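Local coordinates for protein filamentous hemagglutinin (Bordetella pertussis, PDB 1RWR) that forms the secretion domain of an adhesin, a parallel beta-helix that probably directs export of the filament through the two-partner secretion pathway, at residues V80-V94 and N105-A119. Numbering follows the deposited sequence.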
# COMPACT_ATOMS: atom_id res chain seq x y z
N VAL A 80 8.99 -10.07 3.49
CA VAL A 80 9.83 -11.00 2.74
C VAL A 80 11.29 -10.76 3.11
O VAL A 80 11.79 -9.64 3.01
CB VAL A 80 9.64 -10.85 1.23
CG1 VAL A 80 10.68 -11.67 0.45
CG2 VAL A 80 8.26 -11.27 0.83
N THR A 81 11.98 -11.85 3.48
CA THR A 81 13.37 -11.77 3.94
C THR A 81 14.42 -12.18 2.90
O THR A 81 15.60 -11.92 3.12
CB THR A 81 13.57 -12.67 5.13
OG1 THR A 81 13.42 -14.02 4.68
CG2 THR A 81 12.54 -12.47 6.13
N ASP A 82 14.03 -12.79 1.79
CA ASP A 82 15.01 -13.25 0.79
C ASP A 82 15.08 -12.27 -0.37
O ASP A 82 14.87 -11.10 -0.12
CB ASP A 82 14.74 -14.67 0.34
CG ASP A 82 16.03 -15.45 0.12
OD1 ASP A 82 17.12 -14.80 0.02
OD2 ASP A 82 16.06 -16.71 0.06
N THR A 83 15.37 -12.71 -1.62
CA THR A 83 15.75 -11.76 -2.68
C THR A 83 14.71 -11.53 -3.76
O THR A 83 14.93 -10.68 -4.63
CB THR A 83 17.09 -12.20 -3.39
OG1 THR A 83 16.89 -13.44 -4.07
CG2 THR A 83 18.20 -12.42 -2.38
N SER A 84 13.58 -12.25 -3.70
CA SER A 84 12.59 -12.25 -4.77
C SER A 84 11.53 -11.19 -4.46
O SER A 84 11.21 -11.00 -3.30
CB SER A 84 11.91 -13.63 -4.91
OG SER A 84 10.94 -13.95 -3.87
N PRO A 85 11.03 -10.51 -5.50
CA PRO A 85 9.87 -9.60 -5.33
C PRO A 85 8.57 -10.37 -5.08
O PRO A 85 8.56 -11.63 -5.18
CB PRO A 85 9.81 -8.87 -6.68
CG PRO A 85 10.32 -9.90 -7.68
CD PRO A 85 11.45 -10.57 -6.90
N SER A 86 7.49 -9.64 -4.80
CA SER A 86 6.17 -10.21 -4.56
C SER A 86 5.20 -9.78 -5.65
O SER A 86 5.21 -8.62 -6.06
CB SER A 86 5.60 -9.72 -3.23
OG SER A 86 6.34 -10.18 -2.14
N ARG A 87 4.35 -10.69 -6.07
CA ARG A 87 3.22 -10.36 -6.91
C ARG A 87 1.96 -10.55 -6.05
O ARG A 87 1.85 -11.54 -5.33
CB ARG A 87 3.18 -11.29 -8.13
CG ARG A 87 2.11 -10.98 -9.07
CD ARG A 87 2.19 -11.69 -10.45
NE ARG A 87 1.02 -11.25 -11.20
CZ ARG A 87 -0.21 -11.76 -11.09
NH1 ARG A 87 -0.47 -12.85 -10.35
NH2 ARG A 87 -1.19 -11.20 -11.78
N LEU A 88 1.02 -9.61 -6.16
CA LEU A 88 -0.25 -9.64 -5.45
C LEU A 88 -1.42 -9.45 -6.40
O LEU A 88 -1.56 -8.38 -7.03
CB LEU A 88 -0.31 -8.54 -4.40
CG LEU A 88 0.87 -8.44 -3.46
CD1 LEU A 88 0.75 -7.21 -2.57
CD2 LEU A 88 1.00 -9.73 -2.62
N ALA A 89 -2.27 -10.45 -6.44
CA ALA A 89 -3.49 -10.46 -7.24
C ALA A 89 -4.55 -11.23 -6.49
O ALA A 89 -4.24 -12.29 -5.94
CB ALA A 89 -3.25 -11.17 -8.62
N GLY A 90 -5.77 -10.72 -6.52
CA GLY A 90 -6.93 -11.33 -5.89
C GLY A 90 -7.28 -10.61 -4.61
O GLY A 90 -6.90 -9.46 -4.42
N THR A 91 -7.98 -11.31 -3.71
CA THR A 91 -8.50 -10.71 -2.49
C THR A 91 -7.65 -11.09 -1.30
O THR A 91 -7.39 -12.26 -1.08
CB THR A 91 -9.88 -11.19 -2.21
OG1 THR A 91 -10.75 -10.82 -3.29
CG2 THR A 91 -10.45 -10.51 -0.94
N LEU A 92 -7.24 -10.10 -0.53
CA LEU A 92 -6.59 -10.32 0.74
C LEU A 92 -7.69 -10.32 1.80
O LEU A 92 -8.18 -9.25 2.15
CB LEU A 92 -5.57 -9.22 1.02
CG LEU A 92 -4.54 -8.85 -0.04
CD1 LEU A 92 -3.58 -7.77 0.45
CD2 LEU A 92 -3.77 -10.09 -0.45
N GLU A 93 -8.06 -11.50 2.27
CA GLU A 93 -9.11 -11.65 3.26
C GLU A 93 -8.50 -11.91 4.64
O GLU A 93 -7.60 -12.70 4.79
CB GLU A 93 -10.06 -12.78 2.91
CG GLU A 93 -11.14 -13.01 3.98
CD GLU A 93 -12.24 -13.95 3.56
OE1 GLU A 93 -12.21 -14.56 2.47
OE2 GLU A 93 -13.20 -14.09 4.37
N VAL A 94 -9.04 -11.21 5.63
CA VAL A 94 -8.72 -11.49 7.02
C VAL A 94 -9.89 -12.25 7.61
O VAL A 94 -11.02 -11.75 7.62
CB VAL A 94 -8.40 -10.22 7.84
CG1 VAL A 94 -7.97 -10.57 9.25
CG2 VAL A 94 -7.31 -9.39 7.20
N ASN A 105 8.25 -5.85 1.06
CA ASN A 105 9.24 -6.60 0.32
C ASN A 105 10.21 -5.58 -0.36
O ASN A 105 9.87 -4.97 -1.36
CB ASN A 105 8.57 -7.52 -0.71
CG ASN A 105 9.59 -8.43 -1.41
OD1 ASN A 105 10.80 -8.15 -1.36
ND2 ASN A 105 9.11 -9.48 -2.05
N PRO A 106 11.39 -5.39 0.21
CA PRO A 106 12.36 -4.45 -0.38
C PRO A 106 12.76 -4.76 -1.82
O PRO A 106 13.22 -3.86 -2.49
CB PRO A 106 13.55 -4.53 0.57
CG PRO A 106 12.91 -4.84 1.87
CD PRO A 106 11.84 -5.86 1.54
N ASN A 107 12.55 -5.97 -2.27
CA ASN A 107 12.88 -6.34 -3.65
C ASN A 107 11.90 -5.85 -4.68
O ASN A 107 12.20 -5.83 -5.87
CB ASN A 107 13.00 -7.85 -3.74
CG ASN A 107 14.01 -8.39 -2.75
OD1 ASN A 107 15.20 -7.99 -2.77
ND2 ASN A 107 13.55 -9.22 -1.84
N GLY A 108 10.71 -5.44 -4.23
CA GLY A 108 9.68 -4.96 -5.11
C GLY A 108 8.35 -5.67 -4.94
O GLY A 108 8.28 -6.80 -4.46
N ILE A 109 7.29 -4.97 -5.34
CA ILE A 109 5.96 -5.56 -5.37
C ILE A 109 5.25 -5.16 -6.65
O ILE A 109 5.25 -3.97 -7.01
CB ILE A 109 5.12 -5.09 -4.16
CG1 ILE A 109 5.82 -5.37 -2.84
CG2 ILE A 109 3.74 -5.71 -4.23
CD1 ILE A 109 5.06 -4.78 -1.66
N SER A 110 4.64 -6.13 -7.32
CA SER A 110 3.75 -5.83 -8.44
C SER A 110 2.33 -6.24 -8.04
O SER A 110 2.13 -7.26 -7.36
CB SER A 110 4.26 -6.50 -9.71
OG SER A 110 4.29 -7.88 -9.53
N VAL A 111 1.36 -5.41 -8.45
CA VAL A 111 -0.01 -5.53 -8.03
C VAL A 111 -0.92 -5.56 -9.24
O VAL A 111 -0.84 -4.70 -10.08
CB VAL A 111 -0.37 -4.35 -7.15
CG1 VAL A 111 -1.76 -4.47 -6.62
CG2 VAL A 111 0.60 -4.19 -5.97
N ASN A 112 -1.81 -6.55 -9.31
CA ASN A 112 -2.74 -6.64 -10.45
C ASN A 112 -4.11 -7.15 -10.04
O ASN A 112 -4.29 -8.33 -9.81
CB ASN A 112 -2.17 -7.55 -11.53
CG ASN A 112 -2.95 -7.43 -12.83
OD1 ASN A 112 -3.25 -6.35 -13.26
ND2 ASN A 112 -3.29 -8.56 -13.45
N GLY A 113 -5.07 -6.26 -9.93
CA GLY A 113 -6.43 -6.65 -9.57
C GLY A 113 -6.52 -7.10 -8.11
O GLY A 113 -6.96 -8.23 -7.80
N LEU A 114 -6.14 -6.21 -7.22
CA LEU A 114 -6.05 -6.49 -5.79
C LEU A 114 -7.26 -5.92 -5.06
O LEU A 114 -7.67 -4.80 -5.33
CB LEU A 114 -4.76 -5.91 -5.21
CG LEU A 114 -4.39 -6.34 -3.77
CD1 LEU A 114 -4.08 -7.80 -3.70
CD2 LEU A 114 -3.23 -5.52 -3.22
N SER A 115 -7.82 -6.67 -4.12
CA SER A 115 -8.88 -6.14 -3.25
C SER A 115 -8.66 -6.69 -1.85
O SER A 115 -7.70 -7.46 -1.59
CB SER A 115 -10.27 -6.51 -3.79
OG SER A 115 -10.38 -7.89 -3.81
N THR A 116 -9.55 -6.33 -0.93
CA THR A 116 -9.46 -6.83 0.45
C THR A 116 -10.84 -7.14 1.02
O THR A 116 -11.85 -6.61 0.53
CB THR A 116 -8.73 -5.84 1.41
OG1 THR A 116 -9.52 -4.66 1.59
CG2 THR A 116 -7.38 -5.36 0.89
N LEU A 117 -10.86 -7.93 2.08
CA LEU A 117 -12.06 -8.21 2.84
C LEU A 117 -11.65 -8.28 4.30
O LEU A 117 -10.79 -9.08 4.67
CB LEU A 117 -12.69 -9.55 2.42
CG LEU A 117 -13.36 -9.58 1.06
CD1 LEU A 117 -13.78 -11.00 0.69
CD2 LEU A 117 -14.61 -8.69 1.08
N ASN A 118 -12.30 -7.47 5.13
CA ASN A 118 -12.08 -7.47 6.57
C ASN A 118 -10.68 -7.04 6.96
O ASN A 118 -10.20 -7.38 8.00
CB ASN A 118 -12.44 -8.83 7.21
CG ASN A 118 -12.67 -8.73 8.73
OD1 ASN A 118 -13.22 -7.72 9.23
ND2 ASN A 118 -12.26 -9.78 9.46
N ALA A 119 -10.03 -6.25 6.10
CA ALA A 119 -8.82 -5.53 6.44
C ALA A 119 -9.21 -4.09 6.80
O ALA A 119 -9.99 -3.45 6.09
CB ALA A 119 -7.85 -5.52 5.26
O HOH W 1 6.84 -8.53 -9.06
O HOH W 2 3.30 -8.99 -11.92
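Two successive rungs of the right-handed parallel beta-helix of the TPS domain stack here, S86-L88 on I109-V111 and, past a corner, G90-E93 on L114-L117. Parallel backbone bonds run through both pairs, from S86 N to G108 O at 3.0 Å as far as V94 N to L117 O. At the corner N112-G113 spends one residue more than A89, a beta bulge that G90 N closes by bonding G113 O.

Before the first strands, N105 knits the turns together. Its CG is anti to the backbone N (chi1 -174°), which places the amide flat against V80 and sends both ND2 hydrogens across in the amide plane: one to S84 O at 2.9 Å, on a lone pair, the other almost straight to S86 OG, also 2.9 Å. OD1 accepts from N107 N, an Asx turn, while N107 ND2 reaches D82 O at 2.9 Å. S86 OG is also bonded to F39 O.

Inward, L114 CD1 wedges between L88 CB and L92 CG, 3.8 Å from the latter, and I109 CG2 meets L88 CD1 at 3.7 Å. On the outer face T91 turns OG1 to S115 OG, 3.0 Å away, and lays CG2 against L117 CG and CD1. One water joins S110 OG and, weakly, R87 NE. N118 ND2 ends the ladder on V94 O from above the carbonyl plane, and also binds G96 O.

L122 and L124 of strand 119-125 pack under L92 and L88 inside the helix; strand 144-147 continues the sheet beyond 109-111, and strand 45-50 flanks 91-96.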